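PDB 3PEF: 6-phosphogluconate dehydrogenase, NAD-binding from Geobacter metallireducens, which reduces succinic semialdehyde to gamma-hydroxybutyrate with an NADP cofactor, as a member of the beta-hydroxyacid dehydrogenase family. Local coordinates for residues 3-13 and 54-65; 178-189 and 213-223. The protein carries 2 engineered substitutions. All coordinates share one frame; numbering follows the deposited sequence.

Contact 1 of 2, residues 3-13 and 54-65. With NAP (NADP nicotinamide-adenine-dinucleotide phosphate), chain I.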
loop_
_atom_site.group_PDB
_atom_site.type_symbol
_atom_site.label_atom_id
_atom_site.label_comp_id
_atom_site.label_asym_id
_atom_site.label_seq_id
_atom_site.Cartn_x
_atom_site.Cartn_y
_atom_site.Cartn_z
ATOM N N LYS A 3 -41.527 19.084 -18.952
ATOM C CA LYS A 3 -41.820 18.480 -17.654
ATOM C C LYS A 3 -40.779 17.419 -17.304
ATOM O O LYS A 3 -40.575 16.481 -18.077
ATOM C CB LYS A 3 -43.215 17.861 -17.692
ATOM C CG LYS A 3 -43.703 17.276 -16.383
ATOM C CD LYS A 3 -45.174 16.865 -16.531
ATOM C CE LYS A 3 -45.710 16.178 -15.287
ATOM N NZ LYS A 3 -45.768 17.095 -14.125
ATOM N N PHE A 4 -40.120 17.578 -16.149
ATOM C CA PHE A 4 -39.133 16.609 -15.649
ATOM C C PHE A 4 -39.422 16.145 -14.221
ATOM O O PHE A 4 -39.880 16.928 -13.389
ATOM C CB PHE A 4 -37.716 17.203 -15.644
ATOM C CG PHE A 4 -37.173 17.529 -17.007
ATOM C CD1 PHE A 4 -36.920 16.520 -17.926
ATOM C CD2 PHE A 4 -36.866 18.836 -17.349
ATOM C CE1 PHE A 4 -36.391 16.810 -19.181
ATOM C CE2 PHE A 4 -36.335 19.143 -18.616
ATOM C CZ PHE A 4 -36.108 18.131 -19.526
ATOM N N GLY A 5 -39.122 14.880 -13.939
ATOM C CA GLY A 5 -39.103 14.382 -12.572
ATOM C C GLY A 5 -37.699 14.495 -11.984
ATOM O O GLY A 5 -36.709 14.426 -12.716
ATOM N N PHE A 6 -37.591 14.681 -10.670
ATOM C CA PHE A 6 -36.274 14.641 -10.042
ATOM C C PHE A 6 -36.316 13.962 -8.676
ATOM O O PHE A 6 -37.101 14.319 -7.795
ATOM C CB PHE A 6 -35.611 16.025 -9.964
ATOM C CG PHE A 6 -34.091 15.977 -9.980
ATOM C CD1 PHE A 6 -33.375 16.491 -11.061
ATOM C CD2 PHE A 6 -33.385 15.421 -8.918
ATOM C CE1 PHE A 6 -31.984 16.452 -11.091
ATOM C CE2 PHE A 6 -31.991 15.358 -8.941
ATOM C CZ PHE A 6 -31.281 15.882 -10.022
ATOM N N ILE A 7 -35.438 12.983 -8.519
ATOM C CA ILE A 7 -35.388 12.135 -7.348
ATOM C C ILE A 7 -34.017 12.238 -6.716
ATOM O O ILE A 7 -33.009 11.953 -7.355
ATOM C CB ILE A 7 -35.644 10.672 -7.758
ATOM C CG1 ILE A 7 -37.145 10.476 -8.027
ATOM C CG2 ILE A 7 -35.117 9.714 -6.703
ATOM C CD1 ILE A 7 -37.504 9.149 -8.620
ATOM N N GLY A 8 -33.972 12.638 -5.453
ATOM C CA GLY A 8 -32.700 12.759 -4.766
ATOM C C GLY A 8 -32.277 14.210 -4.722
ATOM O O GLY A 8 -31.799 14.763 -5.707
ATOM N N LEU A 9 -32.465 14.841 -3.572
ATOM C CA LEU A 9 -32.218 16.270 -3.487
ATOM C C LEU A 9 -31.084 16.565 -2.517
ATOM O O LEU A 9 -31.189 17.446 -1.651
ATOM C CB LEU A 9 -33.500 17.007 -3.087
ATOM C CG LEU A 9 -34.713 16.739 -3.994
ATOM C CD1 LEU A 9 -35.972 17.435 -3.455
ATOM C CD2 LEU A 9 -34.416 17.188 -5.428
ATOM N N GLY A 10 -29.993 15.828 -2.658
ATOM C CA GLY A 10 -28.830 16.096 -1.835
ATOM C C GLY A 10 -28.053 17.282 -2.377
ATOM O O GLY A 10 -28.592 18.121 -3.107
ATOM N N ILE A 11 -26.776 17.351 -2.022
ATOM C CA ILE A 11 -25.914 18.434 -2.476
ATOM C C ILE A 11 -26.013 18.642 -3.979
ATOM O O ILE A 11 -26.264 19.759 -4.427
ATOM C CB ILE A 11 -24.445 18.171 -2.069
ATOM C CG1 ILE A 11 -24.321 18.281 -0.538
ATOM C CG2 ILE A 11 -23.501 19.116 -2.835
ATOM C CD1 ILE A 11 -22.960 17.859 0.030
ATOM N N MET A 12 -25.833 17.574 -4.757
ATOM C CA MET A 12 -25.880 17.677 -6.230
ATOM C C MET A 12 -27.308 17.792 -6.781
ATOM O O MET A 12 -27.619 18.677 -7.592
ATOM C CB MET A 12 -25.164 16.481 -6.887
ATOM C CG MET A 12 -23.703 16.305 -6.453
ATOM S SD MET A 12 -22.687 17.647 -7.119
ATOM C CE MET A 12 -22.635 17.170 -8.853
ATOM N N GLY A 13 -28.181 16.894 -6.350
ATOM C CA GLY A 13 -29.537 16.858 -6.882
ATOM C C GLY A 13 -30.308 18.161 -6.682
ATOM O O GLY A 13 -30.996 18.619 -7.582
ATOM N N VAL A 54 -43.497 10.199 -9.032
ATOM C CA VAL A 54 -42.695 11.020 -9.941
ATOM C C VAL A 54 -42.661 10.396 -11.334
ATOM O O VAL A 54 -42.902 11.055 -12.356
ATOM C CB VAL A 54 -41.252 11.143 -9.428
ATOM C CG1 VAL A 54 -40.422 11.984 -10.370
ATOM C CG2 VAL A 54 -41.239 11.754 -8.026
ATOM N N VAL A 55 -42.370 9.105 -11.362
ATOM C CA VAL A 55 -42.143 8.399 -12.617
ATOM C C VAL A 55 -43.472 8.044 -13.310
ATOM O O VAL A 55 -43.504 7.744 -14.513
ATOM C CB VAL A 55 -41.268 7.161 -12.369
ATOM C CG1 VAL A 55 -41.350 6.224 -13.517
ATOM C CG2 VAL A 55 -39.797 7.589 -12.076
ATOM N N GLU A 56 -44.568 8.104 -12.553
ATOM C CA GLU A 56 -45.899 7.906 -13.125
ATOM C C GLU A 56 -46.252 9.089 -13.994
ATOM O O GLU A 56 -46.899 8.943 -15.031
ATOM C CB GLU A 56 -46.966 7.786 -12.027
ATOM C CG GLU A 56 -47.125 6.416 -11.430
ATOM C CD GLU A 56 -47.888 5.455 -12.333
ATOM O OE1 GLU A 56 -48.460 5.902 -13.357
ATOM O OE2 GLU A 56 -47.910 4.247 -12.008
ATOM N N SER A 57 -45.811 10.267 -13.564
ATOM C CA SER A 57 -46.364 11.499 -14.094
ATOM C C SER A 57 -45.404 12.317 -14.946
ATOM O O SER A 57 -45.822 13.303 -15.541
ATOM C CB SER A 57 -46.895 12.366 -12.948
ATOM O OG SER A 57 -45.838 12.774 -12.103
ATOM N N CYS A 58 -44.132 11.920 -15.004
ATOM C CA CYS A 58 -43.140 12.646 -15.799
ATOM C C CYS A 58 -42.614 11.797 -16.951
ATOM O O CYS A 58 -42.426 10.597 -16.801
ATOM C CB CYS A 58 -41.976 13.127 -14.921
ATOM S SG CYS A 58 -42.489 14.239 -13.580
ATOM N N PRO A 59 -42.385 12.422 -18.117
ATOM C CA PRO A 59 -41.884 11.697 -19.290
ATOM C C PRO A 59 -40.434 11.250 -19.080
ATOM O O PRO A 59 -40.060 10.169 -19.510
ATOM C CB PRO A 59 -41.950 12.744 -20.402
ATOM C CG PRO A 59 -42.809 13.849 -19.865
ATOM C CD PRO A 59 -42.630 13.846 -18.404
ATOM N N VAL A 60 -39.643 12.089 -18.417
ATOM C CA VAL A 60 -38.251 11.799 -18.112
ATOM C C VAL A 60 -37.975 12.202 -16.672
ATOM O O VAL A 60 -38.320 13.316 -16.268
ATOM C CB VAL A 60 -37.312 12.628 -19.005
ATOM C CG1 VAL A 60 -35.866 12.389 -18.608
ATOM C CG2 VAL A 60 -37.557 12.291 -20.479
ATOM N N THR A 61 -37.356 11.308 -15.901
ATOM C CA THR A 61 -37.033 11.591 -14.497
ATOM C C THR A 61 -35.545 11.371 -14.233
ATOM O O THR A 61 -34.978 10.347 -14.631
ATOM C CB THR A 61 -37.860 10.702 -13.530
ATOM O OG1 THR A 61 -39.260 10.990 -13.690
ATOM C CG2 THR A 61 -37.452 10.970 -12.078
ATOM N N PHE A 62 -34.911 12.330 -13.567
ATOM C CA PHE A 62 -33.494 12.217 -13.213
ATOM C C PHE A 62 -33.374 11.776 -11.756
ATOM O O PHE A 62 -34.210 12.142 -10.932
ATOM C CB PHE A 62 -32.788 13.559 -13.411
ATOM C CG PHE A 62 -32.913 14.113 -14.806
ATOM C CD1 PHE A 62 -32.139 13.599 -15.843
ATOM C CD2 PHE A 62 -33.802 15.145 -15.081
ATOM C CE1 PHE A 62 -32.261 14.103 -17.138
ATOM C CE2 PHE A 62 -33.930 15.658 -16.370
ATOM C CZ PHE A 62 -33.156 15.131 -17.401
ATOM N N ALA A 63 -32.348 10.990 -11.437
ATOM C CA ALA A 63 -32.096 10.590 -10.047
ATOM C C ALA A 63 -30.652 10.870 -9.677
ATOM O O ALA A 63 -29.743 10.629 -10.478
ATOM C CB ALA A 63 -32.414 9.118 -9.832
ATOM N N MET A 64 -30.446 11.376 -8.465
ATOM C CA MET A 64 -29.111 11.736 -7.984
ATOM C C MET A 64 -28.952 11.273 -6.540
ATOM O O MET A 64 -29.072 12.062 -5.605
ATOM C CB MET A 64 -28.876 13.259 -8.107
ATOM C CG MET A 64 -27.406 13.668 -7.997
ATOM S SD MET A 64 -26.396 12.705 -9.168
ATOM C CE MET A 64 -24.987 13.800 -9.374
ATOM N N LEU A 65 -28.686 9.981 -6.377
ATOM C CA LEU A 65 -28.688 9.315 -5.083
ATOM C C LEU A 65 -27.272 8.947 -4.631
ATOM O O LEU A 65 -26.353 8.892 -5.444
ATOM C CB LEU A 65 -29.563 8.058 -5.180
ATOM C CG LEU A 65 -30.996 8.428 -5.573
ATOM C CD1 LEU A 65 -31.822 7.211 -5.951
ATOM C CD2 LEU A 65 -31.674 9.246 -4.451
HETATM P PA NAP I . -25.596 13.838 -0.650
HETATM O O1A NAP I . -25.169 13.092 0.555
HETATM O O2A NAP I . -25.743 15.294 -0.468
HETATM O O5B NAP I . -26.971 13.238 -1.210
HETATM C C5B NAP I . -27.226 11.861 -1.157
HETATM C C4B NAP I . -28.661 11.666 -1.613
HETATM O O4B NAP I . -28.944 10.283 -1.612
HETATM C C3B NAP I . -29.645 12.314 -0.643
HETATM O O3B NAP I . -30.708 12.789 -1.435
HETATM C C2B NAP I . -30.118 11.136 0.183
HETATM O O2B NAP I . -31.396 11.278 0.747
HETATM C C1B NAP I . -30.133 10.064 -0.892
HETATM N N9A NAP I . -30.187 8.720 -0.299
HETATM C C8A NAP I . -29.181 8.091 0.393
HETATM N N7A NAP I . -29.632 6.877 0.783
HETATM C C5A NAP I . -30.905 6.735 0.362
HETATM C C6A NAP I . -31.805 5.689 0.481
HETATM N N6A NAP I . -31.455 4.583 1.125
HETATM N N1A NAP I . -33.058 5.819 -0.055
HETATM C C2A NAP I . -33.412 6.978 -0.723
HETATM N N3A NAP I . -32.505 8.014 -0.848
HETATM C C4A NAP I . -31.270 7.886 -0.319
HETATM O O3 NAP I . -24.500 13.545 -1.767
HETATM P PN NAP I . -24.346 14.116 -3.236
HETATM O O1N NAP I . -22.999 14.689 -3.394
HETATM O O2N NAP I . -25.516 14.929 -3.621
HETATM O O5D NAP I . -24.392 12.659 -3.922
HETATM C C5D NAP I . -25.292 12.278 -4.928
HETATM C C4D NAP I . -24.500 11.433 -5.925
HETATM O O4D NAP I . -23.669 12.226 -6.740
HETATM C C3D NAP I . -23.543 10.485 -5.233
HETATM O O3D NAP I . -23.579 9.298 -5.996
HETATM C C2D NAP I . -22.188 11.169 -5.331
HETATM O O2D NAP I . -21.157 10.221 -5.324
HETATM C C1D NAP I . -22.320 11.804 -6.692
HETATM N N1N NAP I . -21.470 12.975 -7.001
HETATM C C2N NAP I . -21.181 13.903 -6.044
HETATM C C3N NAP I . -20.425 15.029 -6.362
HETATM C C7N NAP I . -20.154 16.072 -5.320
HETATM O O7N NAP I . -19.061 16.897 -5.531
HETATM N N7N NAP I . -20.902 16.211 -4.212
HETATM C C4N NAP I . -19.956 15.220 -7.667
HETATM C C5N NAP I . -20.284 14.280 -8.641
HETATM C C6N NAP I . -21.055 13.168 -8.304
HETATM P P2B NAP I . -31.617 12.076 2.151
HETATM O O1X NAP I . -32.950 11.579 2.692
HETATM O O2X NAP I . -30.491 11.740 3.073
HETATM O O3X NAP I . -31.632 13.557 1.895
HETATM O O HOH W 1 -28.063 14.575 -4.486
#

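Contact 2 of 2, residues 178-189 and 213-223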
loop_
_atom_site.group_PDB
_atom_site.type_symbol
_atom_site.label_atom_id
_atom_site.label_comp_id
_atom_site.label_asym_id
_atom_site.label_seq_id
_atom_site.Cartn_x
_atom_site.Cartn_y
_atom_site.Cartn_z
ATOM N N MET A 178 -8.772 10.894 -9.297
ATOM C CA MET A 178 -8.980 12.074 -8.468
ATOM C C MET A 178 -8.776 11.790 -6.972
ATOM O O MET A 178 -8.220 12.616 -6.246
ATOM C CB MET A 178 -10.371 12.649 -8.703
ATOM C CG MET A 178 -10.609 13.995 -7.989
ATOM S SD MET A 178 -12.326 14.544 -8.048
ATOM C CE MET A 178 -13.117 13.267 -7.048
ATOM N N GLY A 179 -9.223 10.622 -6.518
ATOM C CA GLY A 179 -9.050 10.242 -5.126
ATOM C C GLY A 179 -7.588 10.012 -4.777
ATOM O O GLY A 179 -7.107 10.487 -3.746
ATOM N N GLY A 180 -6.878 9.267 -5.624
ATOM C CA GLY A 180 -5.458 9.054 -5.419
ATOM C C GLY A 180 -4.696 10.362 -5.457
ATOM O O GLY A 180 -3.807 10.604 -4.627
ATOM N N MET A 181 -5.028 11.235 -6.406
ATOM C CA MET A 181 -4.281 12.488 -6.459
ATOM C C MET A 181 -4.536 13.396 -5.253
ATOM O O MET A 181 -3.609 14.042 -4.780
ATOM C CB MET A 181 -4.325 13.198 -7.831
ATOM C CG MET A 181 -5.610 13.825 -8.259
ATOM S SD MET A 181 -5.537 14.196 -10.054
ATOM C CE MET A 181 -4.764 15.816 -10.055
ATOM N N MET A 182 -5.757 13.400 -4.714
ATOM C CA MET A 182 -6.009 14.118 -3.458
ATOM C C MET A 182 -5.153 13.541 -2.315
ATOM O O MET A 182 -4.509 14.281 -1.547
ATOM C CB MET A 182 -7.505 14.102 -3.097
ATOM C CG MET A 182 -7.853 14.828 -1.781
ATOM S SD MET A 182 -7.446 16.599 -1.788
ATOM C CE MET A 182 -8.649 17.189 -2.974
ATOM N N ALA A 183 -5.128 12.218 -2.215
ATOM C CA ALA A 183 -4.336 11.559 -1.180
ATOM C C ALA A 183 -2.855 11.938 -1.305
ATOM O O ALA A 183 -2.199 12.263 -0.312
ATOM C CB ALA A 183 -4.513 10.047 -1.250
ATOM N N CYS A 184 -2.338 11.919 -2.530
ATOM C CA CYS A 184 -0.933 12.234 -2.744
ATOM C C CYS A 184 -0.650 13.702 -2.434
ATOM O O CYS A 184 0.344 14.023 -1.802
ATOM C CB CYS A 184 -0.525 11.905 -4.183
ATOM S SG CYS A 184 -0.496 10.130 -4.479
ATOM N N PHE A 185 -1.539 14.578 -2.898
ATOM C CA PHE A 185 -1.420 16.017 -2.718
ATOM C C PHE A 185 -1.337 16.338 -1.221
ATOM O O PHE A 185 -0.477 17.098 -0.785
ATOM C CB PHE A 185 -2.648 16.674 -3.364
ATOM C CG PHE A 185 -2.712 18.187 -3.243
ATOM C CD1 PHE A 185 -1.684 18.991 -3.721
ATOM C CD2 PHE A 185 -3.849 18.799 -2.717
ATOM C CE1 PHE A 185 -1.767 20.382 -3.647
ATOM C CE2 PHE A 185 -3.947 20.201 -2.626
ATOM C CZ PHE A 185 -2.905 20.991 -3.089
ATOM N N CYS A 186 -2.223 15.730 -0.437
ATOM C CA CYS A 186 -2.246 15.952 0.999
ATOM C C CYS A 186 -0.995 15.414 1.697
ATOM O O CYS A 186 -0.459 16.064 2.581
ATOM C CB CYS A 186 -3.518 15.364 1.614
ATOM S SG CYS A 186 -5.021 16.248 1.105
ATOM N N GLU A 187 -0.530 14.232 1.296
ATOM C CA GLU A 187 0.719 13.717 1.821
ATOM C C GLU A 187 1.844 14.719 1.565
ATOM O O GLU A 187 2.700 14.906 2.409
ATOM C CB GLU A 187 1.056 12.340 1.225
ATOM C CG GLU A 187 0.332 11.211 1.911
ATOM C CD GLU A 187 0.738 9.832 1.418
ATOM O OE1 GLU A 187 1.720 9.716 0.643
ATOM O OE2 GLU A 187 0.062 8.854 1.822
ATOM N N GLY A 188 1.833 15.365 0.402
ATOM C CA GLY A 188 2.858 16.344 0.073
ATOM C C GLY A 188 2.798 17.623 0.901
ATOM O O GLY A 188 3.814 18.126 1.382
ATOM N N LEU A 189 1.604 18.161 1.076
ATOM C CA LEU A 189 1.449 19.330 1.935
ATOM C C LEU A 189 1.819 19.030 3.381
ATOM O O LEU A 189 2.377 19.880 4.080
ATOM C CB LEU A 189 0.016 19.822 1.893
ATOM C CG LEU A 189 -0.406 20.417 0.557
ATOM C CD1 LEU A 189 -1.921 20.629 0.539
ATOM C CD2 LEU A 189 0.359 21.732 0.323
ATOM N N ASN A 213 -3.467 22.312 -11.415
ATOM C CA ASN A 213 -4.846 22.005 -11.819
ATOM C C ASN A 213 -5.821 22.748 -10.927
ATOM O O ASN A 213 -5.466 23.130 -9.818
ATOM C CB ASN A 213 -5.130 20.486 -11.829
ATOM C CG ASN A 213 -4.985 19.824 -10.437
ATOM O OD1 ASN A 213 -5.912 19.842 -9.613
ATOM N ND2 ASN A 213 -3.828 19.222 -10.189
ATOM N N PRO A 214 -7.046 22.978 -11.417
ATOM C CA PRO A 214 -8.072 23.679 -10.632
ATOM C C PRO A 214 -8.353 23.016 -9.278
ATOM O O PRO A 214 -8.531 23.735 -8.294
ATOM C CB PRO A 214 -9.311 23.617 -11.534
ATOM C CG PRO A 214 -8.746 23.468 -12.927
ATOM C CD PRO A 214 -7.534 22.596 -12.753
ATOM N N MET A 215 -8.380 21.685 -9.211
ATOM C CA MET A 215 -8.604 21.014 -7.915
ATOM C C MET A 215 -7.536 21.375 -6.871
ATOM O O MET A 215 -7.871 21.785 -5.745
ATOM C CB MET A 215 -8.706 19.494 -8.065
ATOM C CG MET A 215 -9.077 18.780 -6.747
ATOM S SD MET A 215 -9.119 16.972 -6.903
ATOM C CE MET A 215 -7.370 16.602 -7.003
ATOM N N PHE A 216 -6.260 21.235 -7.231
ATOM C CA PHE A 216 -5.192 21.546 -6.282
ATOM C C PHE A 216 -5.308 23.013 -5.893
ATOM O O PHE A 216 -5.104 23.378 -4.737
ATOM C CB PHE A 216 -3.785 21.288 -6.858
ATOM C CG PHE A 216 -3.368 19.830 -6.877
ATOM C CD1 PHE A 216 -2.077 19.476 -7.276
ATOM C CD2 PHE A 216 -4.261 18.813 -6.513
ATOM C CE1 PHE A 216 -1.672 18.129 -7.313
ATOM C CE2 PHE A 216 -3.870 17.468 -6.532
ATOM C CZ PHE A 216 -2.566 17.128 -6.932
ATOM N N ALA A 217 -5.631 23.853 -6.864
ATOM C CA ALA A 217 -5.650 25.286 -6.611
ATOM C C ALA A 217 -6.764 25.633 -5.622
ATOM O O ALA A 217 -6.540 26.362 -4.656
ATOM C CB ALA A 217 -5.804 26.063 -7.925
ATOM N N LEU A 218 -7.960 25.105 -5.866
ATOM C CA LEU A 218 -9.091 25.321 -4.961
ATOM C C LEU A 218 -8.895 24.651 -3.593
ATOM O O LEU A 218 -9.010 25.300 -2.553
ATOM C CB LEU A 218 -10.405 24.835 -5.595
ATOM C CG LEU A 218 -11.605 24.887 -4.641
ATOM C CD1 LEU A 218 -11.952 26.343 -4.295
ATOM C CD2 LEU A 218 -12.804 24.161 -5.229
ATOM N N LYS A 219 -8.601 23.353 -3.589
ATOM C CA LYS A 219 -8.495 22.610 -2.335
ATOM C C LYS A 219 -7.282 23.023 -1.496
ATOM O O LYS A 219 -7.340 23.024 -0.255
ATOM C CB LYS A 219 -8.476 21.095 -2.601
ATOM C CG LYS A 219 -9.707 20.589 -3.360
ATOM C CD LYS A 219 -11.015 20.777 -2.557
ATOM C CE LYS A 219 -12.170 20.084 -3.301
ATOM N NZ LYS A 219 -13.545 20.294 -2.709
ATOM N N GLY A 220 -6.187 23.360 -2.179
ATOM C CA GLY A 220 -4.964 23.774 -1.520
ATOM C C GLY A 220 -5.270 24.980 -0.651
ATOM O O GLY A 220 -4.844 25.057 0.491
ATOM N N GLY A 221 -6.044 25.909 -1.183
ATOM C CA GLY A 221 -6.342 27.129 -0.453
ATOM C C GLY A 221 -7.214 26.824 0.754
ATOM O O GLY A 221 -6.953 27.308 1.855
ATOM N N LEU A 222 -8.250 26.008 0.548
ATOM C CA LEU A 222 -9.174 25.686 1.627
ATOM C C LEU A 222 -8.450 24.908 2.700
ATOM O O LEU A 222 -8.689 25.082 3.891
ATOM C CB LEU A 222 -10.363 24.893 1.096
ATOM C CG LEU A 222 -11.214 25.668 0.100
ATOM C CD1 LEU A 222 -12.231 24.735 -0.550
ATOM C CD2 LEU A 222 -11.905 26.845 0.818
ATOM N N ILE A 223 -7.480 23.935 2.433
ATOM C CA ILE A 223 -6.628 23.247 3.383
ATOM C C ILE A 223 -5.799 24.230 4.200
ATOM O O ILE A 223 -5.783 24.192 5.436
ATOM C CB ILE A 223 -5.702 22.254 2.657
ATOM C CG1 ILE A 223 -6.521 21.126 2.024
ATOM C CG2 ILE A 223 -4.665 21.691 3.616
ATOM C CD1 ILE A 223 -5.729 20.255 1.076
#

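Contact 1 of 2, residues 3-13 and 54-65
Gly5 sits opposite Thr61 and uses both of its backbone polar atoms across the contact. Its N donates to Val60 O (2.9 Å, N-H...O 170°), and its O accepts from Phe62 N. Ile7 repeats the pattern. Its N donates to Phe62 O (2.8 Å), and its O accepts from Met64 N. This is the ladder of parallel strands 3-7 and 60-63. The amides of Phe4 and Phe6 turn the other way, to strand 26-30. Gly5 leaves room for Val54 CG1, 3.5 Å from its CA. On the opposite face, Phe62 CB lies over the Phe6 ring in a CH-pi contact, while Met64 CB meets that ring's edge. Phe62 CE2 also reaches over the Phe4 ring.

Past the strand ends, a water takes over. The water O donates to Met64 O at 2.9 Å. The same water O donates to NADP O2N at 2.7 Å. It accepts from Gly13 N and, weakly, from Gly10 N. The phosphates are gripped by main-chain amides: Ile11 N to O2A (2.8 Å) and Met12 N to O2N (2.9 Å), both nearly straight. Met12 CG stays beside its own N (chi1 -57°), and two further bends lay its sulfur and methyl along the nicotinamide. Strand, glycine turn with Gly8, Gly10 and Gly13, and helix start form the dinucleotide-binding GxGxxG motif of a Rossmann fold.

Contact 2 of 2, residues 178-189 and 213-223
Phe185 lays its ring over that of Phe216 in a face-to-face stack, with centroids 3.9 Å apart and planes 9° from parallel. The stack joins two helices of the all-helical C-terminal domain of the beta-hydroxyacid dehydrogenase fold, 166-194 and 214-224. Their axes lie 11.3 Å apart and cross at -48°, a spacing wide enough for the two rings. With chi1 at 179°, the Phe185 ring points away from its own backbone N, across to the other helix. Leu189 CD1 sits over the rim of the opposite face, and Gly220, with no side chain, lets the ring edge come up to its CA.

Methionines fill one end. Met178 CG touches Met215 SD, and Met181 CG meets the Met215 methyl, both at 3.5 Å. Met182 CE packs on the aliphatic part of Lys219, whose NZ salt-bridges Asp277. At the other end Ile223 CD1 touches Leu189 CD1 and Cys186 SG. A second subunit packs on Met178 and Met181 through its Met211. Asn213 N-caps helix 214-224: its OD1 accepts from Phe216 N at 2.8 Å, while its ND2, bonded to Met211 O of its own chain, lies 3.3 Å above the Phe216 ring plane, near the rim, opposite Phe185.

Overall arrangement
Both contacts are buried, but they share no helix or strand. Contact 1 belongs to the N-terminal nucleotide-binding domain and contact 2 to the C-terminal helical domain. Their centres are about 32 Å apart, on opposite sides of the chain's centre. Contact 1 is held by main-chain hydrogen bonds and ends at the cofactor, where amides and a water meet phosphate. Contact 2 has no hydrogen bond between its segments and relies on aromatic, methionine and aliphatic packing. No other subunit touches contact 1, whereas contact 2 borders a second subunit. In contact 2 the Lys219 side chain comes within about 7 Å of NADP (nearest atoms).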